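Local atomic coordinates of N-(5'-phosphoribosyl)anthranilate isomerase (Jonesia denitrificans, PDB entry 4WUI), a protein that probably catalyses the isomerisation of N-(5-phosphoribosyl)anthranilate to 1-(2-carboxyphenylamino)-1-deoxy-D-ribulose 5-phosphate, the third step of tryptophan biosynthesis from chorismate. Residues E123-A129 against R151-G156. Sequence-based numbering, arbitrary orientation.
Sequences ELLLLDA and RWLLAG
The carbonyl oxygen of E123 is gripped three times where two neighbouring parallel strands of the TIM barrel begin: by R151 NE at 3.1 Å, more weakly by R151 NH2, and by a water bridging to NH2. R151 bends at its third torsion (chi3 -67°), bringing NE and NH2 round to E123 O, which lies 24° out of the guanidinium plane; E123 CG lies over one face. The E123 carboxylate turns to R102 and W104. Strands 124-128 and 152-155 then bond alternately: R151 O to L125 N, L125 O to L153 N, L153 O to L127 N at 2.9 Å. Inside the barrel, L124 CD1 and CD2 both rest against L153 CG, each 3.9 Å away, and the side chains cross at about a right angle. With an alanine for L124 both methyls go, which is likely to open a gap beside L153 and free its isobutyl group to turn on that side. Outside, L127 CB sits obliquely against the W152 ring, 4.1 Å from CE3. At the C-terminal end, where TIM barrels carry their active sites, one D128 conformer hydrogen-bonds a citrate, probably from the crystallisation liquor, through OD1, and A129 N meets A155 O at 2.8 Å, 35° out of the carbonyl plane.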
ATOM      1  N   GLU A 123      -5.618   4.941  10.958  1.00  9.43           N
ATOM      2  CA  GLU A 123      -5.984   3.565  11.177  1.00 10.39           C
ATOM      3  C   GLU A 123      -4.793   2.611  11.096  1.00  9.73           C
ATOM      4  O   GLU A 123      -4.769   1.559  11.736  1.00 10.79           O
ATOM      5  CB  GLU A 123      -6.971   3.202  10.025  1.00 12.26           C
ATOM      6  CG  GLU A 123      -7.447   1.797   9.989  1.00 13.24           C
ATOM      7  CD  GLU A 123      -8.392   1.635   8.818  1.00 12.00           C
ATOM      8  OE1 GLU A 123      -9.534   2.088   8.930  1.00 12.71           O
ATOM      9  OE2 GLU A 123      -8.024   1.028   7.799  1.00 12.64           O
ATOM     10  N   LEU A 124      -3.843   2.957  10.238  1.00  9.19           N
ATOM     11  CA  LEU A 124      -2.763   2.071   9.849  1.00  9.49           C
ATOM     12  C   LEU A 124      -1.597   2.930   9.397  1.00  8.78           C
ATOM     13  O   LEU A 124      -1.794   4.017   8.836  1.00  9.09           O
ATOM     14  CB  LEU A 124      -3.280   1.163   8.736  1.00 10.08           C
ATOM     15  CG  LEU A 124      -2.269   0.234   8.061  1.00 10.02           C
ATOM     16  CD1 LEU A 124      -2.957  -1.031   7.604  1.00 10.33           C
ATOM     17  CD2 LEU A 124      -1.548   0.908   6.889  1.00  9.43           C
ATOM     18  N   LEU A 125      -0.393   2.429   9.633  1.00  9.05           N
ATOM     19  CA  LEU A 125       0.848   3.036   9.199  1.00  9.44           C
ATOM     20  C   LEU A 125       1.524   2.156   8.134  1.00  8.77           C
ATOM     21  O   LEU A 125       1.674   0.951   8.344  1.00  9.43           O
ATOM     22  CB  LEU A 125       1.766   3.141  10.413  1.00 11.82           C
ATOM     23  CG  LEU A 125       3.102   3.806  10.283  1.00 13.90           C
ATOM     24  CD1 LEU A 125       2.967   5.229   9.858  1.00 15.19           C
ATOM     25  CD2 LEU A 125       3.803   3.746  11.635  1.00 16.24           C
ATOM     26  N   LEU A 126       1.911   2.753   7.014  0.66  9.28           N
ATOM     27  CA  LEU A 126       2.654   2.050   5.988  0.66 10.39           C
ATOM     28  C   LEU A 126       4.104   2.518   6.147  0.66 10.25           C
ATOM     29  O   LEU A 126       4.380   3.728   6.086  0.66 11.51           O
ATOM     30  CB  LEU A 126       2.043   2.336   4.627  0.66 12.71           C
ATOM     31  CG  LEU A 126       2.716   1.616   3.474  0.66 14.77           C
ATOM     32  CD1 LEU A 126       1.722   1.482   2.348  0.66 15.26           C
ATOM     33  CD2 LEU A 126       3.904   2.402   2.998  0.66 15.80           C
ATOM     34  N   LEU A 127       5.005   1.566   6.395  0.66  9.66           N
ATOM     35  CA  LEU A 127       6.411   1.848   6.633  0.66  9.79           C
ATOM     36  C   LEU A 127       7.231   1.327   5.469  0.66 10.38           C
ATOM     37  O   LEU A 127       7.267   0.114   5.229  0.66 10.44           O
ATOM     38  CB  LEU A 127       6.860   1.183   7.920  0.66 10.85           C
ATOM     39  CG  LEU A 127       8.292   1.413   8.349  0.66 12.77           C
ATOM     40  CD1 LEU A 127       8.555   2.894   8.506  0.66 13.95           C
ATOM     41  CD2 LEU A 127       8.542   0.634   9.664  0.66 13.53           C
ATOM     42  N   ASP A 128       7.903   2.235   4.769  0.66 12.06           N
ATOM     43  CA  ASP A 128       8.691   1.860   3.588  0.66 14.28           C
ATOM     44  C   ASP A 128      10.159   1.827   3.949  0.66 14.13           C
ATOM     45  O   ASP A 128      10.743   2.825   4.437  0.66 15.31           O
ATOM     46  CB  ASP A 128       8.445   2.847   2.448  0.66 16.76           C
ATOM     47  CG  ASP A 128       9.018   2.394   1.104  0.66 19.07           C
ATOM     48  OD1 ASP A 128       8.931   1.199   0.784  0.66 19.07           O
ATOM     49  OD2 ASP A 128       9.518   3.248   0.347  0.66 21.43           O
ATOM     50  N   ALA A 129      10.754   0.674   3.677  1.00 13.96           N
ATOM     51  CA  ALA A 129      12.142   0.364   3.996  1.00 14.91           C
ATOM     52  C   ALA A 129      12.815  -0.069   2.694  1.00 15.78           C
ATOM     53  O   ALA A 129      13.154  -1.233   2.509  1.00 16.57           O
ATOM     54  CB  ALA A 129      12.204  -0.755   5.004  1.00 17.02           C
ATOM     55  N   ARG A 151      -1.402  -1.745  13.744  1.00  8.90           N
ATOM     56  CA  ARG A 151      -1.713  -2.170  12.379  1.00  8.70           C
ATOM     57  C   ARG A 151      -0.798  -1.436  11.402  1.00  8.49           C
ATOM     58  O   ARG A 151      -0.800  -0.212  11.347  1.00  9.61           O
ATOM     59  CB  ARG A 151      -3.186  -1.862  12.078  1.00  9.14           C
ATOM     60  CG  ARG A 151      -4.150  -2.552  13.060  1.00 10.21           C
ATOM     61  CD  ARG A 151      -5.636  -2.315  12.785  1.00 10.95           C
ATOM     62  NE  ARG A 151      -6.003  -0.928  13.005  1.00 11.34           N
ATOM     63  CZ  ARG A 151      -7.207  -0.516  13.365  1.00 11.17           C
ATOM     64  NH1 ARG A 151      -8.210  -1.360  13.515  1.00 11.91           N
ATOM     65  NH2 ARG A 151      -7.374   0.768  13.593  1.00 12.68           N
ATOM     66  N   TRP A 152      -0.008  -2.191  10.649  1.00  7.97           N
ATOM     67  CA  TRP A 152       0.959  -1.588   9.742  1.00  8.08           C
ATOM     68  C   TRP A 152       1.185  -2.451   8.530  1.00  8.25           C
ATOM     69  O   TRP A 152       0.993  -3.664   8.563  1.00  9.52           O
ATOM     70  CB  TRP A 152       2.303  -1.302  10.453  1.00  8.46           C
ATOM     71  CG  TRP A 152       3.130  -2.489  10.830  1.00  8.48           C
ATOM     72  CD1 TRP A 152       2.898  -3.400  11.805  1.00  9.24           C
ATOM     73  CD2 TRP A 152       4.385  -2.856  10.234  1.00  8.50           C
ATOM     74  NE1 TRP A 152       3.897  -4.328  11.849  1.00  9.45           N
ATOM     75  CE2 TRP A 152       4.841  -3.998  10.909  1.00  8.85           C
ATOM     76  CE3 TRP A 152       5.182  -2.310   9.207  1.00  9.04           C
ATOM     77  CZ2 TRP A 152       6.082  -4.569  10.653  1.00  9.85           C
ATOM     78  CZ3 TRP A 152       6.388  -2.885   8.942  1.00  9.71           C
ATOM     79  CH2 TRP A 152       6.830  -4.010   9.643  1.00 10.27           C
ATOM     80  N   LEU A 153       1.620  -1.808   7.449  1.00  7.97           N
ATOM     81  CA  LEU A 153       2.075  -2.516   6.244  1.00  7.65           C
ATOM     82  C   LEU A 153       3.533  -2.246   6.020  1.00  7.46           C
ATOM     83  O   LEU A 153       3.984  -1.101   6.088  1.00  8.67           O
ATOM     84  CB  LEU A 153       1.301  -2.096   4.984  1.00  8.43           C
ATOM     85  CG  LEU A 153      -0.219  -2.237   5.032  1.00  9.17           C
ATOM     86  CD1 LEU A 153      -0.836  -1.749   3.720  1.00 10.78           C
ATOM     87  CD2 LEU A 153      -0.676  -3.644   5.359  1.00  9.18           C
ATOM     88  N   LEU A 154       4.269  -3.306   5.707  1.00  7.41           N
ATOM     89  CA  LEU A 154       5.645  -3.213   5.270  1.00  7.88           C
ATOM     90  C   LEU A 154       5.678  -2.995   3.764  1.00  8.16           C
ATOM     91  O   LEU A 154       5.053  -3.723   3.009  1.00  8.45           O
ATOM     92  CB  LEU A 154       6.356  -4.537   5.590  1.00  8.81           C
ATOM     93  CG  LEU A 154       7.782  -4.693   5.097  1.00  9.98           C
ATOM     94  CD1 LEU A 154       8.727  -3.728   5.785  1.00 10.69           C
ATOM     95  CD2 LEU A 154       8.259  -6.150   5.249  1.00 11.52           C
ATOM     96  N   ALA A 155       6.481  -2.033   3.343  1.00  8.95           N
ATOM     97  CA  ALA A 155       6.834  -1.836   1.952  1.00  9.97           C
ATOM     98  C   ALA A 155       8.337  -1.703   1.853  1.00 10.76           C
ATOM     99  O   ALA A 155       9.021  -1.395   2.842  1.00 11.94           O
ATOM    100  CB  ALA A 155       6.160  -0.610   1.391  1.00 10.89           C
ATOM    101  N   GLY A 156       8.887  -1.915   0.673  1.00 11.68           N
ATOM    102  CA  GLY A 156      10.281  -1.595   0.421  1.00 13.16           C
ATOM    103  C   GLY A 156      10.825  -2.437  -0.699  1.00 12.69           C
ATOM    104  O   GLY A 156      11.679  -3.311  -0.485  1.00 14.11           O
TER
HETATM  105  O   HOH W   1      -4.977   2.248  14.465  1.00 26.88           O